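Local coordinates for alkaline phosphatase D (Bacillus subtilis, PDB 2YEQ), which hydrolyses phosphate esters as a phosphodiesterase and alkaline phosphatase, using an active site that contains iron and calcium, at residues 361-364 with 365-369; 311-314 with 315-319. All coordinates share one frame; numbering follows the deposited sequence.

Contact 1: 361-364 with 365-369; sequences RVIN and FIKSK. With PE5 (3,6,9,12,15,18,21,24-octaoxahexacosan-1-ol), chain C.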
loop_
_atom_site.group_PDB
_atom_site.type_symbol
_atom_site.label_atom_id
_atom_site.label_comp_id
_atom_site.label_asym_id
_atom_site.label_seq_id
_atom_site.Cartn_x
_atom_site.Cartn_y
_atom_site.Cartn_z
ATOM N N ARG A 361 -10.887 3.839 20.677
ATOM C CA ARG A 361 -9.944 4.814 21.201
ATOM C C ARG A 361 -9.619 5.881 20.151
ATOM O O ARG A 361 -9.536 7.070 20.476
ATOM C CB ARG A 361 -8.655 4.157 21.717
ATOM C CG ARG A 361 -8.856 3.293 22.993
ATOM C CD ARG A 361 -7.512 2.867 23.583
ATOM N NE ARG A 361 -6.844 1.775 22.845
ATOM C CZ ARG A 361 -7.169 0.480 22.890
ATOM N NH1 ARG A 361 -8.231 0.045 23.562
ATOM N NH2 ARG A 361 -6.436 -0.401 22.202
ATOM N N VAL A 362 -9.452 5.459 18.898
ATOM C CA VAL A 362 -9.168 6.406 17.833
ATOM C C VAL A 362 -10.369 7.343 17.588
ATOM O O VAL A 362 -10.208 8.560 17.518
ATOM C CB VAL A 362 -8.770 5.687 16.510
ATOM C CG1 VAL A 362 -8.619 6.709 15.355
ATOM C CG2 VAL A 362 -7.475 4.868 16.702
ATOM N N ILE A 363 -11.560 6.776 17.474
ATOM C CA ILE A 363 -12.752 7.570 17.243
ATOM C C ILE A 363 -13.033 8.514 18.417
ATOM O O ILE A 363 -13.355 9.671 18.200
ATOM C CB ILE A 363 -13.963 6.690 16.914
ATOM C CG1 ILE A 363 -13.727 5.974 15.575
ATOM C CG2 ILE A 363 -15.232 7.550 16.823
ATOM C CD1 ILE A 363 -14.757 4.931 15.230
ATOM N N ASN A 364 -12.883 8.033 19.650
ATOM C CA ASN A 364 -13.089 8.868 20.831
ATOM C C ASN A 364 -12.160 10.042 20.857
ATOM O O ASN A 364 -12.561 11.157 21.236
ATOM C CB ASN A 364 -12.952 8.072 22.148
ATOM C CG ASN A 364 -14.164 7.211 22.433
ATOM O OD1 ASN A 364 -15.186 7.324 21.772
ATOM N ND2 ASN A 364 -14.043 6.320 23.420
ATOM N N PHE A 365 -10.910 9.822 20.460
ATOM C CA PHE A 365 -9.987 10.934 20.418
ATOM C C PHE A 365 -10.413 11.962 19.347
ATOM O O PHE A 365 -10.354 13.172 19.587
ATOM C CB PHE A 365 -8.561 10.478 20.158
ATOM C CG PHE A 365 -7.582 11.583 20.245
ATOM C CD1 PHE A 365 -7.112 12.002 21.465
ATOM C CD2 PHE A 365 -7.197 12.273 19.108
ATOM C CE1 PHE A 365 -6.226 13.061 21.552
ATOM C CE2 PHE A 365 -6.332 13.321 19.181
ATOM C CZ PHE A 365 -5.840 13.733 20.403
ATOM N N ILE A 366 -10.832 11.464 18.185
ATOM C CA ILE A 366 -11.265 12.315 17.057
ATOM C C ILE A 366 -12.501 13.163 17.462
ATOM O O ILE A 366 -12.531 14.372 17.217
ATOM C CB ILE A 366 -11.589 11.453 15.828
ATOM C CG1 ILE A 366 -10.304 10.966 15.166
ATOM C CG2 ILE A 366 -12.449 12.199 14.789
ATOM C CD1 ILE A 366 -10.583 9.854 14.136
ATOM N N LYS A 367 -13.496 12.508 18.070
ATOM C CA LYS A 367 -14.639 13.167 18.721
ATOM C C LYS A 367 -14.208 14.238 19.695
ATOM O O LYS A 367 -14.723 15.341 19.651
ATOM C CB LYS A 367 -15.450 12.165 19.527
ATOM C CG LYS A 367 -16.394 11.342 18.735
ATOM C CD LYS A 367 -17.013 10.262 19.603
ATOM C CE LYS A 367 -17.952 10.839 20.646
ATOM N NZ LYS A 367 -18.556 9.745 21.434
ATOM N N SER A 368 -13.280 13.906 20.588
ATOM C CA SER A 368 -12.810 14.852 21.597
ATOM C C SER A 368 -12.224 16.136 20.995
ATOM O O SER A 368 -12.237 17.182 21.633
ATOM C CB SER A 368 -11.790 14.201 22.543
ATOM O OG SER A 368 -10.437 14.392 22.104
ATOM N N LYS A 369 -11.676 16.058 19.785
ATOM C CA LYS A 369 -11.119 17.247 19.139
ATOM C C LYS A 369 -12.081 17.861 18.126
ATOM O O LYS A 369 -11.735 18.809 17.434
ATOM C CB LYS A 369 -9.794 16.908 18.473
ATOM C CG LYS A 369 -8.765 16.388 19.439
ATOM C CD LYS A 369 -8.275 17.492 20.346
ATOM C CE LYS A 369 -7.402 16.963 21.460
ATOM N NZ LYS A 369 -6.640 18.073 22.083
HETATM O O1 PE5 C . -5.705 20.546 20.763
HETATM C C1 PE5 C . -6.759 21.489 20.959
HETATM C C2 PE5 C . -7.496 21.230 22.270
HETATM O O2 PE5 C . -8.751 20.598 21.998
HETATM C C3 PE5 C . -9.571 20.421 23.159
HETATM C C4 PE5 C . -9.044 19.288 24.026
HETATM O O3 PE5 C . -10.131 18.447 24.393
HETATM C C5 PE5 C . -9.987 17.052 24.115
HETATM C C6 PE5 C . -9.073 16.356 25.120
HETATM O O4 PE5 C . -7.894 15.842 24.486
HETATM C C7 PE5 C . -6.684 16.444 24.970
HETATM C C8 PE5 C . -5.455 15.733 24.414
HETATM O O5 PE5 C . -4.796 16.570 23.465
#
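K367 N donates to I363 O at 2.8 Å, the shortest of the four backbone bonds that tie this turn to the one before. F365, I366 and S368 repeat the i to i-4 pattern, giving their backbone N-H groups to the carbonyls of R361, V362 and N364, so every residue of 361-364 anchors the last turn of helix 356-368.

On the buried flank V362 and I366, one turn apart, send their side chains along the same side of the helix, where V362 CG1 comes 3.9 Å from I366 CD1. V362 sets CG1 anti to its backbone N (chi1 174°), which brings that methyl alongside I366. Branched aliphatic residues suit this flank: I363 and I366 both rest on F401 of strand 400-406, and I366 also touches L318 of helix 308-320.

The solvent side is polar. N364 and K367 run alongside each other, and N364 OD1 comes 4.1 Å from K367 CD, a loose contact of amide oxygen with aliphatic chain.

At the C-terminal end S368 turns its hydroxyl back to the helix, and OG gives a 2.8 Å hydrogen bond to F365 O, which also receives a weak bond from K369 N. The same OG stands 4.1 Å above the F365 ring plane, displaced toward the rim. Beyond the helix, K369 NZ is held by a polyether chain: it donates to PE5 O5 at 2.8 Å, to O1 at 3.0 Å and weakly to O2, much as a crown ether wraps a cation. PE5 C8 meets the edge of the F365 ring.

With its apolar flank inward and its polar flank outward, this is an amphipathic helix of a beta-alpha-beta unit, linking the parallel neighbouring strands 325-329 and 374-378.

Contact 2: 311-314 with 315-319; sequences EQWL and FNNLG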
loop_
_atom_site.group_PDB
_atom_site.type_symbol
_atom_site.label_atom_id
_atom_site.label_comp_id
_atom_site.label_asym_id
_atom_site.label_seq_id
_atom_site.Cartn_x
_atom_site.Cartn_y
_atom_site.Cartn_z
ATOM N N GLU A 311 -0.052 4.575 18.817
ATOM C CA GLU A 311 -1.342 5.161 19.164
ATOM C C GLU A 311 -1.169 6.589 19.697
ATOM O O GLU A 311 -1.884 7.508 19.269
ATOM C CB GLU A 311 -2.073 4.293 20.182
ATOM C CG GLU A 311 -3.532 4.670 20.368
ATOM C CD GLU A 311 -4.214 3.820 21.428
ATOM O OE1 GLU A 311 -4.011 4.125 22.614
ATOM O OE2 GLU A 311 -4.958 2.872 21.075
ATOM N N GLN A 312 -0.225 6.772 20.613
ATOM C CA GLN A 312 0.004 8.063 21.227
ATOM C C GLN A 312 0.576 9.059 20.209
ATOM O O GLN A 312 0.219 10.244 20.212
ATOM C CB GLN A 312 0.930 7.946 22.438
ATOM C CG GLN A 312 1.119 9.249 23.221
ATOM C CD GLN A 312 -0.211 9.852 23.719
ATOM O OE1 GLN A 312 -0.545 11.017 23.426
ATOM N NE2 GLN A 312 -0.984 9.045 24.459
ATOM N N TRP A 313 1.485 8.579 19.369
ATOM C CA TRP A 313 2.052 9.380 18.298
ATOM C C TRP A 313 0.940 9.862 17.366
ATOM O O TRP A 313 0.911 11.013 16.973
ATOM C CB TRP A 313 3.109 8.542 17.554
ATOM C CG TRP A 313 3.521 9.005 16.177
ATOM C CD1 TRP A 313 4.534 9.869 15.861
ATOM C CD2 TRP A 313 2.948 8.583 14.927
ATOM N NE1 TRP A 313 4.611 10.015 14.488
ATOM C CE2 TRP A 313 3.656 9.230 13.900
ATOM C CE3 TRP A 313 1.929 7.701 14.582
ATOM C CZ2 TRP A 313 3.372 9.024 12.562
ATOM C CZ3 TRP A 313 1.653 7.507 13.259
ATOM C CH2 TRP A 313 2.365 8.178 12.263
ATOM N N LEU A 314 0.017 8.982 17.027
ATOM C CA LEU A 314 -1.071 9.334 16.144
ATOM C C LEU A 314 -1.968 10.397 16.769
ATOM O O LEU A 314 -2.354 11.357 16.088
ATOM C CB LEU A 314 -1.903 8.113 15.802
ATOM C CG LEU A 314 -3.152 8.326 14.961
ATOM C CD1 LEU A 314 -2.813 8.979 13.592
ATOM C CD2 LEU A 314 -3.894 7.016 14.764
ATOM N N PHE A 315 -2.324 10.212 18.043
ATOM C CA PHE A 315 -3.156 11.190 18.763
ATOM C C PHE A 315 -2.463 12.559 18.828
ATOM O O PHE A 315 -3.108 13.596 18.619
ATOM C CB PHE A 315 -3.508 10.684 20.165
ATOM C CG PHE A 315 -4.437 9.490 20.183
ATOM C CD1 PHE A 315 -4.985 8.982 19.028
ATOM C CD2 PHE A 315 -4.748 8.873 21.384
ATOM C CE1 PHE A 315 -5.828 7.896 19.065
ATOM C CE2 PHE A 315 -5.605 7.791 21.433
ATOM C CZ PHE A 315 -6.137 7.299 20.275
ATOM N N ASN A 316 -1.161 12.570 19.077
ATOM C CA ASN A 316 -0.392 13.817 19.066
ATOM C C ASN A 316 -0.468 14.530 17.703
ATOM O O ASN A 316 -0.599 15.750 17.650
ATOM C CB ASN A 316 1.079 13.582 19.393
ATOM C CG ASN A 316 1.322 13.165 20.843
ATOM O OD1 ASN A 316 2.418 12.698 21.187
ATOM N ND2 ASN A 316 0.325 13.334 21.693
ATOM N N ASN A 317 -0.372 13.767 16.613
ATOM C CA ASN A 317 -0.464 14.327 15.256
ATOM C C ASN A 317 -1.864 14.822 14.934
ATOM O O ASN A 317 -2.015 15.868 14.305
ATOM C CB ASN A 317 -0.084 13.296 14.200
ATOM C CG ASN A 317 1.356 12.849 14.304
ATOM O OD1 ASN A 317 2.172 13.513 14.925
ATOM N ND2 ASN A 317 1.669 11.698 13.696
ATOM N N LEU A 318 -2.882 14.065 15.340
ATOM C CA LEU A 318 -4.258 14.437 15.059
ATOM C C LEU A 318 -4.659 15.650 15.901
ATOM O O LEU A 318 -5.392 16.517 15.442
ATOM C CB LEU A 318 -5.220 13.279 15.324
ATOM C CG LEU A 318 -5.281 12.114 14.334
ATOM C CD1 LEU A 318 -6.227 11.032 14.839
ATOM C CD2 LEU A 318 -5.696 12.549 12.914
ATOM N N GLY A 319 -4.170 15.716 17.129
ATOM C CA GLY A 319 -4.558 16.766 18.048
ATOM C C GLY A 319 -3.919 18.113 17.775
ATOM O O GLY A 319 -4.497 19.135 18.089
#
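N316 N donates to Q312 O at 2.9 Å and L318 N to L314 O at the same distance, while F315 and N317 complete the alpha-helical series on E311 O and W313 O. The outward amides of Q312 and N316 bring OE1 and ND2 to 3.0 Å, with their planes turned 51° apart; such polar side chains suit the exposed face.

N317 places its amide nitrogen over one face of the W313 indole, ND2 lying 3.2 Å from CE2 toward the rim. The amide stands steeply to the indole, at 78°, and N274 OD1 of strand 271-275 accepts a hydrogen bond from ND2, which helps fix its rotation. These residues belong to helix 308-320, which lies in the connection between the parallel strands 271-275 and 325-329, a beta-alpha-beta crossover of the metallophosphoesterase fold.

Methylene CG of E311 sits over the face of the F315 ring, a CH-pi contact of 4.1 Å to the centroid, and E311 O lies above the same ring nearer its rim. With CG anti to the backbone N (chi1 -168°) and the chain extended beyond it, E311 carries its carboxylate past the rim of the ring to Q358, whose NE2 bonds OE2. The ring also stacks with F365 of helix 356-368. An alanine in place of F315 would remove the ring beneath E311 CG and would probably leave the glutamate chain freer to swing and F365 without its stacking partner.

Facing the sheet, L314 CD1 packs 4.1 Å from L318 CG; L314 also reaches L328, and both leucines touch N274.

Contact 2 lies on helix 308-320 and contact 1 on its neighbour 356-368, with centres about 10 Å apart, and side chains of each reach the other. A salt bridge from R361 NE to E311 OE2 at 2.8 Å joins them at one end; R361 also donates to the backbone carbonyls of P301 and R303. The stack of F315 on F365 fills the groove between the helices. F315 CZ reaches R361 O at 3.4 Å, while F365 CZ comes within 3.3 Å of F315 O, so each ring packs on the other's helix. Neither contact supplies a metal ligand, but the strand entered after 365-369, 374-378, leads to D380 and H382, which bind calcium and iron respectively.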